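Local coordinates for protein galactose-1-phosphate uridylyltransferase (Pyrobaculum aerophilum str. IM2, PDB 6K9Z) that probably transfers a uridylyl group between UDP-glucose and hexose 1-phosphate in carbohydrate metabolism, and carries bound zinc and iron, at residues 121-126 / 248-253; 203-208 / 264-269. The protein carries 1 engineered substitution. All blocks are in the same frame, centred on the assembly; numbering follows the deposited sequence.

Contacts 1 and 2 belong to one antiparallel sheet, separated by a single strand pairing, that of 247-252 with 266-271; their centres are about 10 Å apart. Across that pairing run probable hydrogen bonds from Glu268 N to Val250 O (2.8 Å) and from His252 N to His266 O (2.9 Å). Both contacts reach the iron: His252 of contact 1 and His266 and Glu268 of contact 2 share it with Glu156. Contact 2 also supplies His264 to a zinc. Contact 1 lies near the nucleotide, the side chain of Phe125 being about 5 Å from a bound UDP. The neighbouring strand 140-146 begins at Phe140, an engineered residue at the position predicted to carry the uridylylated histidine.

Contact 1. Residues 121-126 / 248-253; sequences YFLFFR and IMVLHQ. With FE (Fe (III) ion), chain E.
Tyr121 and Gln253 meet through contrasting first torsions: CG of Tyr121 stands anti to its backbone N (chi1 -155°), whereas CG of Gln253 is held between its backbone N and carbonyl carbon (chi1 67°). The meeting closes one end of an antiparallel strand pair that unites the N- and C-terminal family halves in the half-barrel sheet. Tyr121 OH donates to Gln253 O at 2.6 Å, the carbonyl oxygen lying near the ring plane, at its edge. A phenylalanine in place of Tyr121 would probably leave Gln253 O without this donor and the segment following strand 247-252 less firmly tied. The side-chain amide of Gln253 makes a second tie: NE2 donates to Phe122 O at 3.2 Å, with the amide plane 89° from the Phe122 ring. Gln253 is fixed further by Gln110 at NE2 and by Leu215 N at OE1.

Between this end and the regular pairing a water replaces direct backbone contact. It donates to Phe122 O and to Leu251 O and accepts from Phe124 N, so Phe122 O is gripped twice. Direct bonding resumes where Leu251 N reaches Phe124 O at 3.0 Å, and Arg126 and Met249 form a hydrogen-bonded pair. On the face holding Leu123, Phe125 and Val250, the methyl CD1 of Leu123 touches CG2 of Val250 at 3.7 Å; Ala289 and Gly288 of the second subunit pack against these two residues. The CB of His252 is directed away from strand 121-126; its NE2 is hydrogen-bonded to Gly288 O of the second subunit, and its ND1 binds the iron at 2.2 Å.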
# COMPACT_ATOMS: atom_id res chain seq x y z
N TYR A 121 -1.61 19.90 5.85
CA TYR A 121 -2.12 18.64 6.44
C TYR A 121 -1.33 18.28 7.70
O TYR A 121 -0.10 18.42 7.74
CB TYR A 121 -2.11 17.50 5.41
CG TYR A 121 -3.14 16.48 5.79
CD1 TYR A 121 -4.46 16.62 5.42
CD2 TYR A 121 -2.77 15.37 6.57
CE1 TYR A 121 -5.41 15.70 5.82
CE2 TYR A 121 -3.73 14.46 6.99
CZ TYR A 121 -5.04 14.65 6.64
OH TYR A 121 -6.01 13.77 7.02
N PHE A 122 -2.06 17.77 8.68
CA PHE A 122 -1.49 17.22 9.92
C PHE A 122 -1.79 15.72 9.89
O PHE A 122 -2.95 15.33 10.09
CB PHE A 122 -2.07 17.95 11.13
CG PHE A 122 -1.47 17.55 12.46
CD1 PHE A 122 -1.93 16.42 13.12
CD2 PHE A 122 -0.55 18.39 13.09
CE1 PHE A 122 -1.43 16.11 14.39
CE2 PHE A 122 -0.09 18.09 14.36
CZ PHE A 122 -0.57 16.95 15.03
N LEU A 123 -0.76 14.90 9.64
CA LEU A 123 -0.92 13.43 9.54
C LEU A 123 -0.35 12.79 10.82
O LEU A 123 0.89 12.77 10.99
CB LEU A 123 -0.20 12.87 8.32
CG LEU A 123 -0.32 11.35 8.16
CD1 LEU A 123 -1.76 10.95 7.80
CD2 LEU A 123 0.63 10.83 7.09
N PHE A 124 -1.22 12.22 11.66
CA PHE A 124 -0.84 11.44 12.87
C PHE A 124 -0.95 9.95 12.54
O PHE A 124 -2.03 9.54 12.05
CB PHE A 124 -1.78 11.84 14.01
CG PHE A 124 -1.59 11.08 15.28
CD1 PHE A 124 -0.40 11.09 15.93
CD2 PHE A 124 -2.66 10.44 15.89
CE1 PHE A 124 -0.20 10.37 17.08
CE2 PHE A 124 -2.48 9.75 17.09
CZ PHE A 124 -1.24 9.70 17.68
N PHE A 125 0.09 9.17 12.80
CA PHE A 125 0.05 7.72 12.52
C PHE A 125 0.90 6.98 13.53
O PHE A 125 1.71 7.60 14.21
CB PHE A 125 0.43 7.38 11.07
CG PHE A 125 1.84 7.70 10.69
CD1 PHE A 125 2.18 8.98 10.32
CD2 PHE A 125 2.82 6.72 10.73
CE1 PHE A 125 3.48 9.27 9.92
CE2 PHE A 125 4.12 7.01 10.38
CZ PHE A 125 4.46 8.28 9.97
N ARG A 126 0.66 5.67 13.61
CA ARG A 126 1.40 4.84 14.56
C ARG A 126 1.66 3.52 13.87
O ARG A 126 0.71 2.91 13.39
CB ARG A 126 0.62 4.69 15.86
CG ARG A 126 1.41 4.04 17.00
CD ARG A 126 0.54 3.92 18.28
NE ARG A 126 1.37 3.82 19.47
CZ ARG A 126 1.95 2.69 19.92
NH1 ARG A 126 1.77 1.53 19.29
NH2 ARG A 126 2.80 2.74 20.94
N ILE A 248 -1.15 -0.98 12.23
CA ILE A 248 -0.97 0.38 11.71
C ILE A 248 -2.19 1.15 12.18
O ILE A 248 -3.30 0.63 12.06
CB ILE A 248 -0.87 0.36 10.20
CG1 ILE A 248 0.43 -0.33 9.79
CG2 ILE A 248 -1.03 1.74 9.64
CD1 ILE A 248 0.33 -1.11 8.53
N MET A 249 -1.98 2.35 12.66
CA MET A 249 -3.10 3.28 12.95
C MET A 249 -2.86 4.63 12.28
O MET A 249 -1.72 5.09 12.30
CB MET A 249 -3.25 3.49 14.45
CG MET A 249 -4.35 4.48 14.76
SD MET A 249 -4.86 4.33 16.50
CE MET A 249 -3.49 5.23 17.23
N VAL A 250 -3.88 5.17 11.64
CA VAL A 250 -3.77 6.48 10.96
C VAL A 250 -5.04 7.27 11.27
O VAL A 250 -6.10 6.72 11.34
CB VAL A 250 -3.52 6.30 9.44
CG1 VAL A 250 -4.66 5.59 8.75
CG2 VAL A 250 -3.15 7.60 8.73
N LEU A 251 -4.85 8.55 11.46
CA LEU A 251 -5.95 9.53 11.63
C LEU A 251 -6.27 10.17 10.28
O LEU A 251 -5.42 10.88 9.74
CB LEU A 251 -5.53 10.61 12.62
CG LEU A 251 -6.52 11.77 12.78
CD1 LEU A 251 -7.91 11.22 13.09
CD2 LEU A 251 -6.04 12.73 13.88
N HIS A 252 -7.45 9.93 9.77
CA HIS A 252 -7.99 10.56 8.54
C HIS A 252 -8.83 11.74 9.03
O HIS A 252 -9.88 11.50 9.64
CB HIS A 252 -8.81 9.53 7.77
CG HIS A 252 -7.96 8.56 7.03
ND1 HIS A 252 -8.51 7.56 6.25
CD2 HIS A 252 -6.62 8.51 6.88
CE1 HIS A 252 -7.52 6.90 5.68
NE2 HIS A 252 -6.34 7.43 6.03
N GLN A 253 -8.35 12.96 8.76
CA GLN A 253 -9.11 14.18 9.13
C GLN A 253 -9.08 15.14 7.95
O GLN A 253 -8.37 14.94 6.96
CB GLN A 253 -8.57 14.75 10.43
CG GLN A 253 -7.17 15.30 10.34
CD GLN A 253 -6.76 16.02 11.61
OE1 GLN A 253 -7.56 16.70 12.23
NE2 GLN A 253 -5.50 15.90 12.00
FE FE E . -10.59 6.87 5.78
O HOH W 1 -4.00 12.90 10.91
O HOH W 2 -12.43 5.83 5.03

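Contact 2. Residues 203-208 / 264-269; sequences EVHIYP and HLHFEI. With FE (Fe (III) ion), chain E; ZN (zinc ion), chain D.
The rings of Tyr207 and His266 run alongside one another, nearly parallel (14°) but strongly offset, with little of one ring above the other. What sits over the phenol is instead the methylene: His266 CB rests 3.3 Å from the Tyr207 ring centroid, a CH-pi contact almost on the ring normal. CG of His266, set between its backbone N and carbonyl carbon, comes to 3.4 Å from Tyr207 CZ. The tyrosine hydroxyl in turn lies over the imidazole, its own hydrogen bond going to His172. His264 is turned quite differently. Tyr207 directs an edge, through CD2, at the His264 face with the planes at 72°, completing an aromatic cluster of three.

In both His264 and His266 one nitrogen binds a metal and the other donates to a backbone oxygen. His264 NE2 donates to Pro208 O at 2.8 Å while its ND1 binds zinc at 2.3 Å. His266 ND1 donates in its ring plane to His264 O at 2.7 Å, which fixes the ring's rotation and leaves NE2 for the iron at 2.2 Å.

Two residues along each strand, His205 and Glu268 also run alongside, with ring and carboxylate stacked 22° apart. Glu268 CG lies over the centre of the His205 ring, 3.6 Å from its centroid, and OE1 goes on to the iron; OE2 is held by Tyr270. His205 NE2 donates to Glu203 OE2, making a second-shell His-carboxylate pair, with Glu203 OE1 bonded to Lys199 N. Val204, Ile206, Phe267 and Ile269 pack against helix 220-240. Strand 266-271 of the half-barrel and the loop leading into it thus supply two metal sites: a Cys2His2 zinc site completed by Cys170, Cys173 and His211, and an iron site completed by Glu156, His252 and a water.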
# COMPACT_ATOMS: atom_id res chain seq x y z
N GLU A 203 -9.51 -5.02 10.57
CA GLU A 203 -9.56 -3.57 10.31
C GLU A 203 -10.72 -2.98 11.10
O GLU A 203 -11.82 -3.51 11.02
CB GLU A 203 -9.65 -3.30 8.81
CG GLU A 203 -9.75 -1.80 8.50
CD GLU A 203 -9.51 -1.48 7.03
OE1 GLU A 203 -9.24 -2.44 6.28
OE2 GLU A 203 -9.68 -0.29 6.66
N VAL A 204 -10.41 -1.99 11.91
CA VAL A 204 -11.42 -1.29 12.74
C VAL A 204 -11.30 0.20 12.50
O VAL A 204 -10.16 0.75 12.54
CB VAL A 204 -11.26 -1.68 14.23
CG1 VAL A 204 -12.32 -0.94 15.06
CG2 VAL A 204 -11.35 -3.15 14.49
N HIS A 205 -12.43 0.85 12.21
CA HIS A 205 -12.49 2.33 12.08
C HIS A 205 -13.18 2.89 13.32
O HIS A 205 -14.20 2.28 13.78
CB HIS A 205 -13.21 2.71 10.81
CG HIS A 205 -12.45 2.42 9.57
ND1 HIS A 205 -12.79 2.96 8.38
CD2 HIS A 205 -11.40 1.59 9.36
CE1 HIS A 205 -11.98 2.49 7.45
NE2 HIS A 205 -11.12 1.62 8.03
N ILE A 206 -12.64 3.98 13.86
CA ILE A 206 -13.16 4.59 15.10
C ILE A 206 -13.62 6.00 14.69
O ILE A 206 -12.77 6.89 14.37
CB ILE A 206 -12.15 4.54 16.24
CG1 ILE A 206 -11.69 3.08 16.48
CG2 ILE A 206 -12.71 5.16 17.52
CD1 ILE A 206 -10.70 2.88 17.62
N TYR A 207 -14.92 6.23 14.81
CA TYR A 207 -15.54 7.51 14.40
C TYR A 207 -16.22 8.19 15.56
O TYR A 207 -16.81 7.53 16.42
CB TYR A 207 -16.64 7.33 13.37
CG TYR A 207 -16.21 7.24 11.93
CD1 TYR A 207 -15.81 6.03 11.36
CD2 TYR A 207 -16.34 8.33 11.10
CE1 TYR A 207 -15.49 5.95 10.01
CE2 TYR A 207 -16.02 8.27 9.77
CZ TYR A 207 -15.61 7.08 9.20
OH TYR A 207 -15.32 7.07 7.87
N PRO A 208 -16.18 9.53 15.60
CA PRO A 208 -16.98 10.25 16.58
C PRO A 208 -18.45 10.22 16.12
O PRO A 208 -18.76 10.27 14.91
CB PRO A 208 -16.37 11.66 16.54
CG PRO A 208 -15.93 11.83 15.10
CD PRO A 208 -15.51 10.43 14.65
N HIS A 264 -15.55 13.74 7.69
CA HIS A 264 -15.68 13.32 9.11
C HIS A 264 -14.40 12.59 9.52
O HIS A 264 -14.05 11.60 8.86
CB HIS A 264 -16.91 12.41 9.17
CG HIS A 264 -17.51 12.15 10.51
ND1 HIS A 264 -18.87 12.13 10.71
CD2 HIS A 264 -16.95 11.84 11.70
CE1 HIS A 264 -19.13 11.84 11.96
NE2 HIS A 264 -17.97 11.65 12.59
N LEU A 265 -13.83 13.03 10.70
CA LEU A 265 -12.51 12.45 11.00
C LEU A 265 -12.72 11.02 11.47
O LEU A 265 -13.82 10.67 12.03
CB LEU A 265 -11.75 13.26 12.04
CG LEU A 265 -12.36 13.39 13.43
CD1 LEU A 265 -12.15 12.19 14.33
CD2 LEU A 265 -11.76 14.62 14.14
N HIS A 266 -11.77 10.16 11.40
CA HIS A 266 -11.86 8.76 11.90
C HIS A 266 -10.44 8.23 12.04
O HIS A 266 -9.56 8.66 11.22
CB HIS A 266 -12.72 7.89 10.97
CG HIS A 266 -12.39 8.04 9.51
ND1 HIS A 266 -12.81 9.15 8.75
CD2 HIS A 266 -11.73 7.24 8.66
CE1 HIS A 266 -12.38 9.00 7.50
NE2 HIS A 266 -11.78 7.83 7.39
N PHE A 267 -10.22 7.33 12.98
CA PHE A 267 -8.99 6.53 13.08
C PHE A 267 -9.20 5.23 12.30
O PHE A 267 -10.27 4.61 12.45
CB PHE A 267 -8.60 6.26 14.52
CG PHE A 267 -8.15 7.49 15.26
CD1 PHE A 267 -9.11 8.36 15.80
CD2 PHE A 267 -6.82 7.80 15.39
CE1 PHE A 267 -8.71 9.48 16.53
CE2 PHE A 267 -6.43 8.89 16.15
CZ PHE A 267 -7.36 9.78 16.63
N GLU A 268 -8.24 4.88 11.43
CA GLU A 268 -8.24 3.54 10.79
C GLU A 268 -7.15 2.73 11.49
O GLU A 268 -6.01 3.21 11.59
CB GLU A 268 -8.12 3.60 9.28
CG GLU A 268 -9.14 4.46 8.60
CD GLU A 268 -9.19 4.36 7.10
OE1 GLU A 268 -10.22 4.76 6.53
OE2 GLU A 268 -8.18 3.94 6.52
N ILE A 269 -7.49 1.51 11.89
CA ILE A 269 -6.52 0.58 12.46
C ILE A 269 -6.49 -0.67 11.57
O ILE A 269 -7.56 -1.29 11.37
CB ILE A 269 -6.89 0.25 13.91
CG1 ILE A 269 -6.89 1.45 14.85
CG2 ILE A 269 -5.97 -0.82 14.45
CD1 ILE A 269 -7.72 1.19 16.11
FE FE E . -10.59 6.87 5.78
ZN ZN D . -20.30 13.36 9.35
O HOH W 2 -12.43 5.83 5.03